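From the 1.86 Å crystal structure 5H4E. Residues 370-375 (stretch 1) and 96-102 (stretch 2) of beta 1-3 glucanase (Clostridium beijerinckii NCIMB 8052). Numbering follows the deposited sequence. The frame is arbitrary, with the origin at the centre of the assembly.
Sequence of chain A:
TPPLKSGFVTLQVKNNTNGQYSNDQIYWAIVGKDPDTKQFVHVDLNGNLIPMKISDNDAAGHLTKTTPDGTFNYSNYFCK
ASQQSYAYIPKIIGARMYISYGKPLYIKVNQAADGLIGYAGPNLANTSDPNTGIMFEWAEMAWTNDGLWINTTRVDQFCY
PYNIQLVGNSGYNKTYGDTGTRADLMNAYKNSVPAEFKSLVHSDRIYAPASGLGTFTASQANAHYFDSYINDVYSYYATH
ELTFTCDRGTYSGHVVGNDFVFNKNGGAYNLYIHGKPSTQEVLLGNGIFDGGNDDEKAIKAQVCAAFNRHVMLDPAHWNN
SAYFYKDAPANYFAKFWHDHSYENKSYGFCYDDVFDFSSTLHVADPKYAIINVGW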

# COMPACT_ATOMS: atom_id res chain seq x y z
N ILE A 370 -8.49 -11.74 10.93
CA ILE A 370 -8.31 -10.95 12.14
C ILE A 370 -7.38 -9.78 11.86
O ILE A 370 -6.27 -9.98 11.37
CB ILE A 370 -7.70 -11.76 13.31
CG1 ILE A 370 -8.50 -13.03 13.62
CG2 ILE A 370 -7.53 -10.86 14.53
CD1 ILE A 370 -9.90 -12.79 14.08
N ILE A 371 -7.82 -8.56 12.16
CA ILE A 371 -6.93 -7.42 11.99
C ILE A 371 -6.45 -6.98 13.36
O ILE A 371 -7.19 -6.41 14.17
CB ILE A 371 -7.61 -6.30 11.22
CG1 ILE A 371 -8.14 -6.88 9.90
CG2 ILE A 371 -6.62 -5.16 10.94
CD1 ILE A 371 -9.03 -5.95 9.13
N ASN A 372 -5.19 -7.31 13.62
CA ASN A 372 -4.54 -7.07 14.89
C ASN A 372 -3.91 -5.70 14.93
O ASN A 372 -2.87 -5.48 14.31
CB ASN A 372 -3.47 -8.13 15.14
CG ASN A 372 -4.05 -9.50 15.36
OD1 ASN A 372 -4.76 -9.74 16.34
ND2 ASN A 372 -3.76 -10.41 14.44
N VAL A 373 -4.51 -4.77 15.66
CA VAL A 373 -3.98 -3.42 15.68
C VAL A 373 -3.30 -3.16 17.02
O VAL A 373 -3.86 -3.42 18.09
CB VAL A 373 -5.10 -2.37 15.38
CG1 VAL A 373 -5.62 -2.57 13.94
CG2 VAL A 373 -6.26 -2.41 16.41
N GLY A 374 -2.05 -2.68 16.97
CA GLY A 374 -1.23 -2.64 18.16
C GLY A 374 -0.61 -1.29 18.47
O GLY A 374 -1.03 -0.27 17.93
N TRP A 375 0.39 -1.30 19.35
CA TRP A 375 1.01 -0.06 19.81
C TRP A 375 2.41 -0.32 20.37
O TRP A 375 2.75 -1.47 20.65
CB TRP A 375 0.12 0.62 20.86
CG TRP A 375 0.54 2.03 21.17
CD1 TRP A 375 1.22 2.45 22.26
CD2 TRP A 375 0.35 3.19 20.34
NE1 TRP A 375 1.47 3.80 22.18
CE2 TRP A 375 0.93 4.28 21.02
CE3 TRP A 375 -0.25 3.41 19.10
CZ2 TRP A 375 0.92 5.58 20.50
CZ3 TRP A 375 -0.27 4.71 18.58
CH2 TRP A 375 0.32 5.77 19.28
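Stretch 2 (96-102) RMYISYG

Two β-strands far apart in sequence can be packed against each other mainly through their side chains, with the backbones too distant to share a sheet, and the packing of residues 96-102 on residues 370-375 of this β-1,3-glucanase is a compact example. Stretch 2 runs as a strand from Arg96 to Tyr101, continuing from earlier in the chain, and leaves the extended conformation at Gly102, whose positive phi of 84° is one that glycine accommodates readily. Its N-to-C direction is roughly that of the strand in stretch 1, with a signed crossing angle of -27°. The axes come no closer than 9.6 Å, and the nearest CA atoms, those of Val373 and Ile99, are 8.3 Å apart. Such a gap is too wide for backbone pairing but suits a layer of side chains.

The alternation of an extended chain decides which residues take part. In stretch 2, Met97, Ile99 and Tyr101 direct their CA-to-CB bonds toward stretch 1, while Arg96, Tyr98 and Ser100 make no contact with it; the guanidinium of Arg96 instead serves its own strand, Arg96 NH1 donating a hydrogen bond to Tyr98 OH at 3.1 Å. In stretch 1, Ile371 and Val373 point toward the partner, and Asn372 between them points away, its side-chain amide satisfied elsewhere in the structure.

Apolar contacts make up most of the interface. They follow the two strands in step: Ile371 CD1 lies 3.4 Å from Met97 SD, and Ile371 CG2 is 3.7 Å from Ile99 CD1. The same Ile99 CD1 also reaches Val373 CG1 at 4.0 Å, so this methyl bridges two successive inward-facing residues of stretch 1. Ile371 and Ile99 both adopt the m,t rotamer, which extends CD1 across the gap. Further along, Val373 CG2 packs 4.0 Å from Tyr101 CE1, at the edge of the ring, and Trp375 CE3 approaches Tyr101 CE2 at 3.8 Å. The Trp375 CA-to-CB bond points sideways, yet the end of its side chain comes nearer to stretch 2.

One polar interaction accompanies this packing. Tyr101, the residue of stretch 2 most covered by stretch 1, donates a hydrogen bond from Tyr101 OH to the carbonyl Gly374 O at 2.9 Å. Its long side chain thus spans the space between the strands and gives the phenol a backbone acceptor. Tyr101 OH also comes within 3.1 Å of Val373 CB, a close van der Waals contact.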

# COMPACT_ATOMS: atom_id res chain seq x y z
N ARG A 96 -10.68 -0.40 1.09
CA ARG A 96 -9.79 -0.07 2.20
C ARG A 96 -10.56 -0.09 3.51
O ARG A 96 -11.63 0.51 3.62
CB ARG A 96 -9.15 1.30 2.01
CG ARG A 96 -8.24 1.40 0.81
CD ARG A 96 -7.71 2.80 0.72
NE ARG A 96 -6.66 2.90 -0.26
CZ ARG A 96 -5.86 3.96 -0.40
NH1 ARG A 96 -6.00 5.01 0.40
NH2 ARG A 96 -4.92 3.95 -1.33
N MET A 97 -10.02 -0.79 4.51
CA MET A 97 -10.57 -0.70 5.86
C MET A 97 -9.69 0.23 6.68
O MET A 97 -8.62 -0.18 7.12
CB MET A 97 -10.64 -2.08 6.53
CG MET A 97 -11.24 -2.04 7.93
SD MET A 97 -11.54 -3.74 8.51
CE MET A 97 -12.52 -3.47 9.98
N TYR A 98 -10.13 1.47 6.86
CA TYR A 98 -9.39 2.42 7.68
C TYR A 98 -9.67 2.14 9.15
O TYR A 98 -10.82 1.99 9.54
CB TYR A 98 -9.79 3.88 7.37
CG TYR A 98 -9.37 4.39 6.02
CD1 TYR A 98 -8.12 4.97 5.83
CD2 TYR A 98 -10.25 4.34 4.93
CE1 TYR A 98 -7.74 5.45 4.60
CE2 TYR A 98 -9.87 4.82 3.69
CZ TYR A 98 -8.61 5.38 3.54
OH TYR A 98 -8.23 5.87 2.31
N ILE A 99 -8.62 2.08 9.96
CA ILE A 99 -8.76 1.87 11.39
C ILE A 99 -7.96 2.96 12.10
O ILE A 99 -6.74 3.02 11.96
CB ILE A 99 -8.27 0.47 11.81
CG1 ILE A 99 -9.09 -0.60 11.08
CG2 ILE A 99 -8.41 0.29 13.35
CD1 ILE A 99 -8.56 -2.00 11.24
N SER A 100 -8.66 3.84 12.83
CA SER A 100 -7.99 4.96 13.48
C SER A 100 -8.14 4.88 14.99
O SER A 100 -9.05 4.23 15.51
CB SER A 100 -8.53 6.30 12.97
OG SER A 100 -9.92 6.42 13.19
N TYR A 101 -7.22 5.54 15.69
CA TYR A 101 -7.21 5.55 17.14
C TYR A 101 -7.63 6.94 17.64
O TYR A 101 -7.25 7.96 17.04
CB TYR A 101 -5.80 5.23 17.66
CG TYR A 101 -5.29 3.81 17.44
CD1 TYR A 101 -6.15 2.75 17.17
CD2 TYR A 101 -3.93 3.54 17.58
CE1 TYR A 101 -5.66 1.46 17.01
CE2 TYR A 101 -3.43 2.27 17.42
CZ TYR A 101 -4.29 1.23 17.15
OH TYR A 101 -3.75 -0.03 17.00
N GLY A 102 -8.40 7.00 18.73
CA GLY A 102 -8.71 8.27 19.37
C GLY A 102 -9.88 9.02 18.77
O GLY A 102 -10.74 9.53 19.49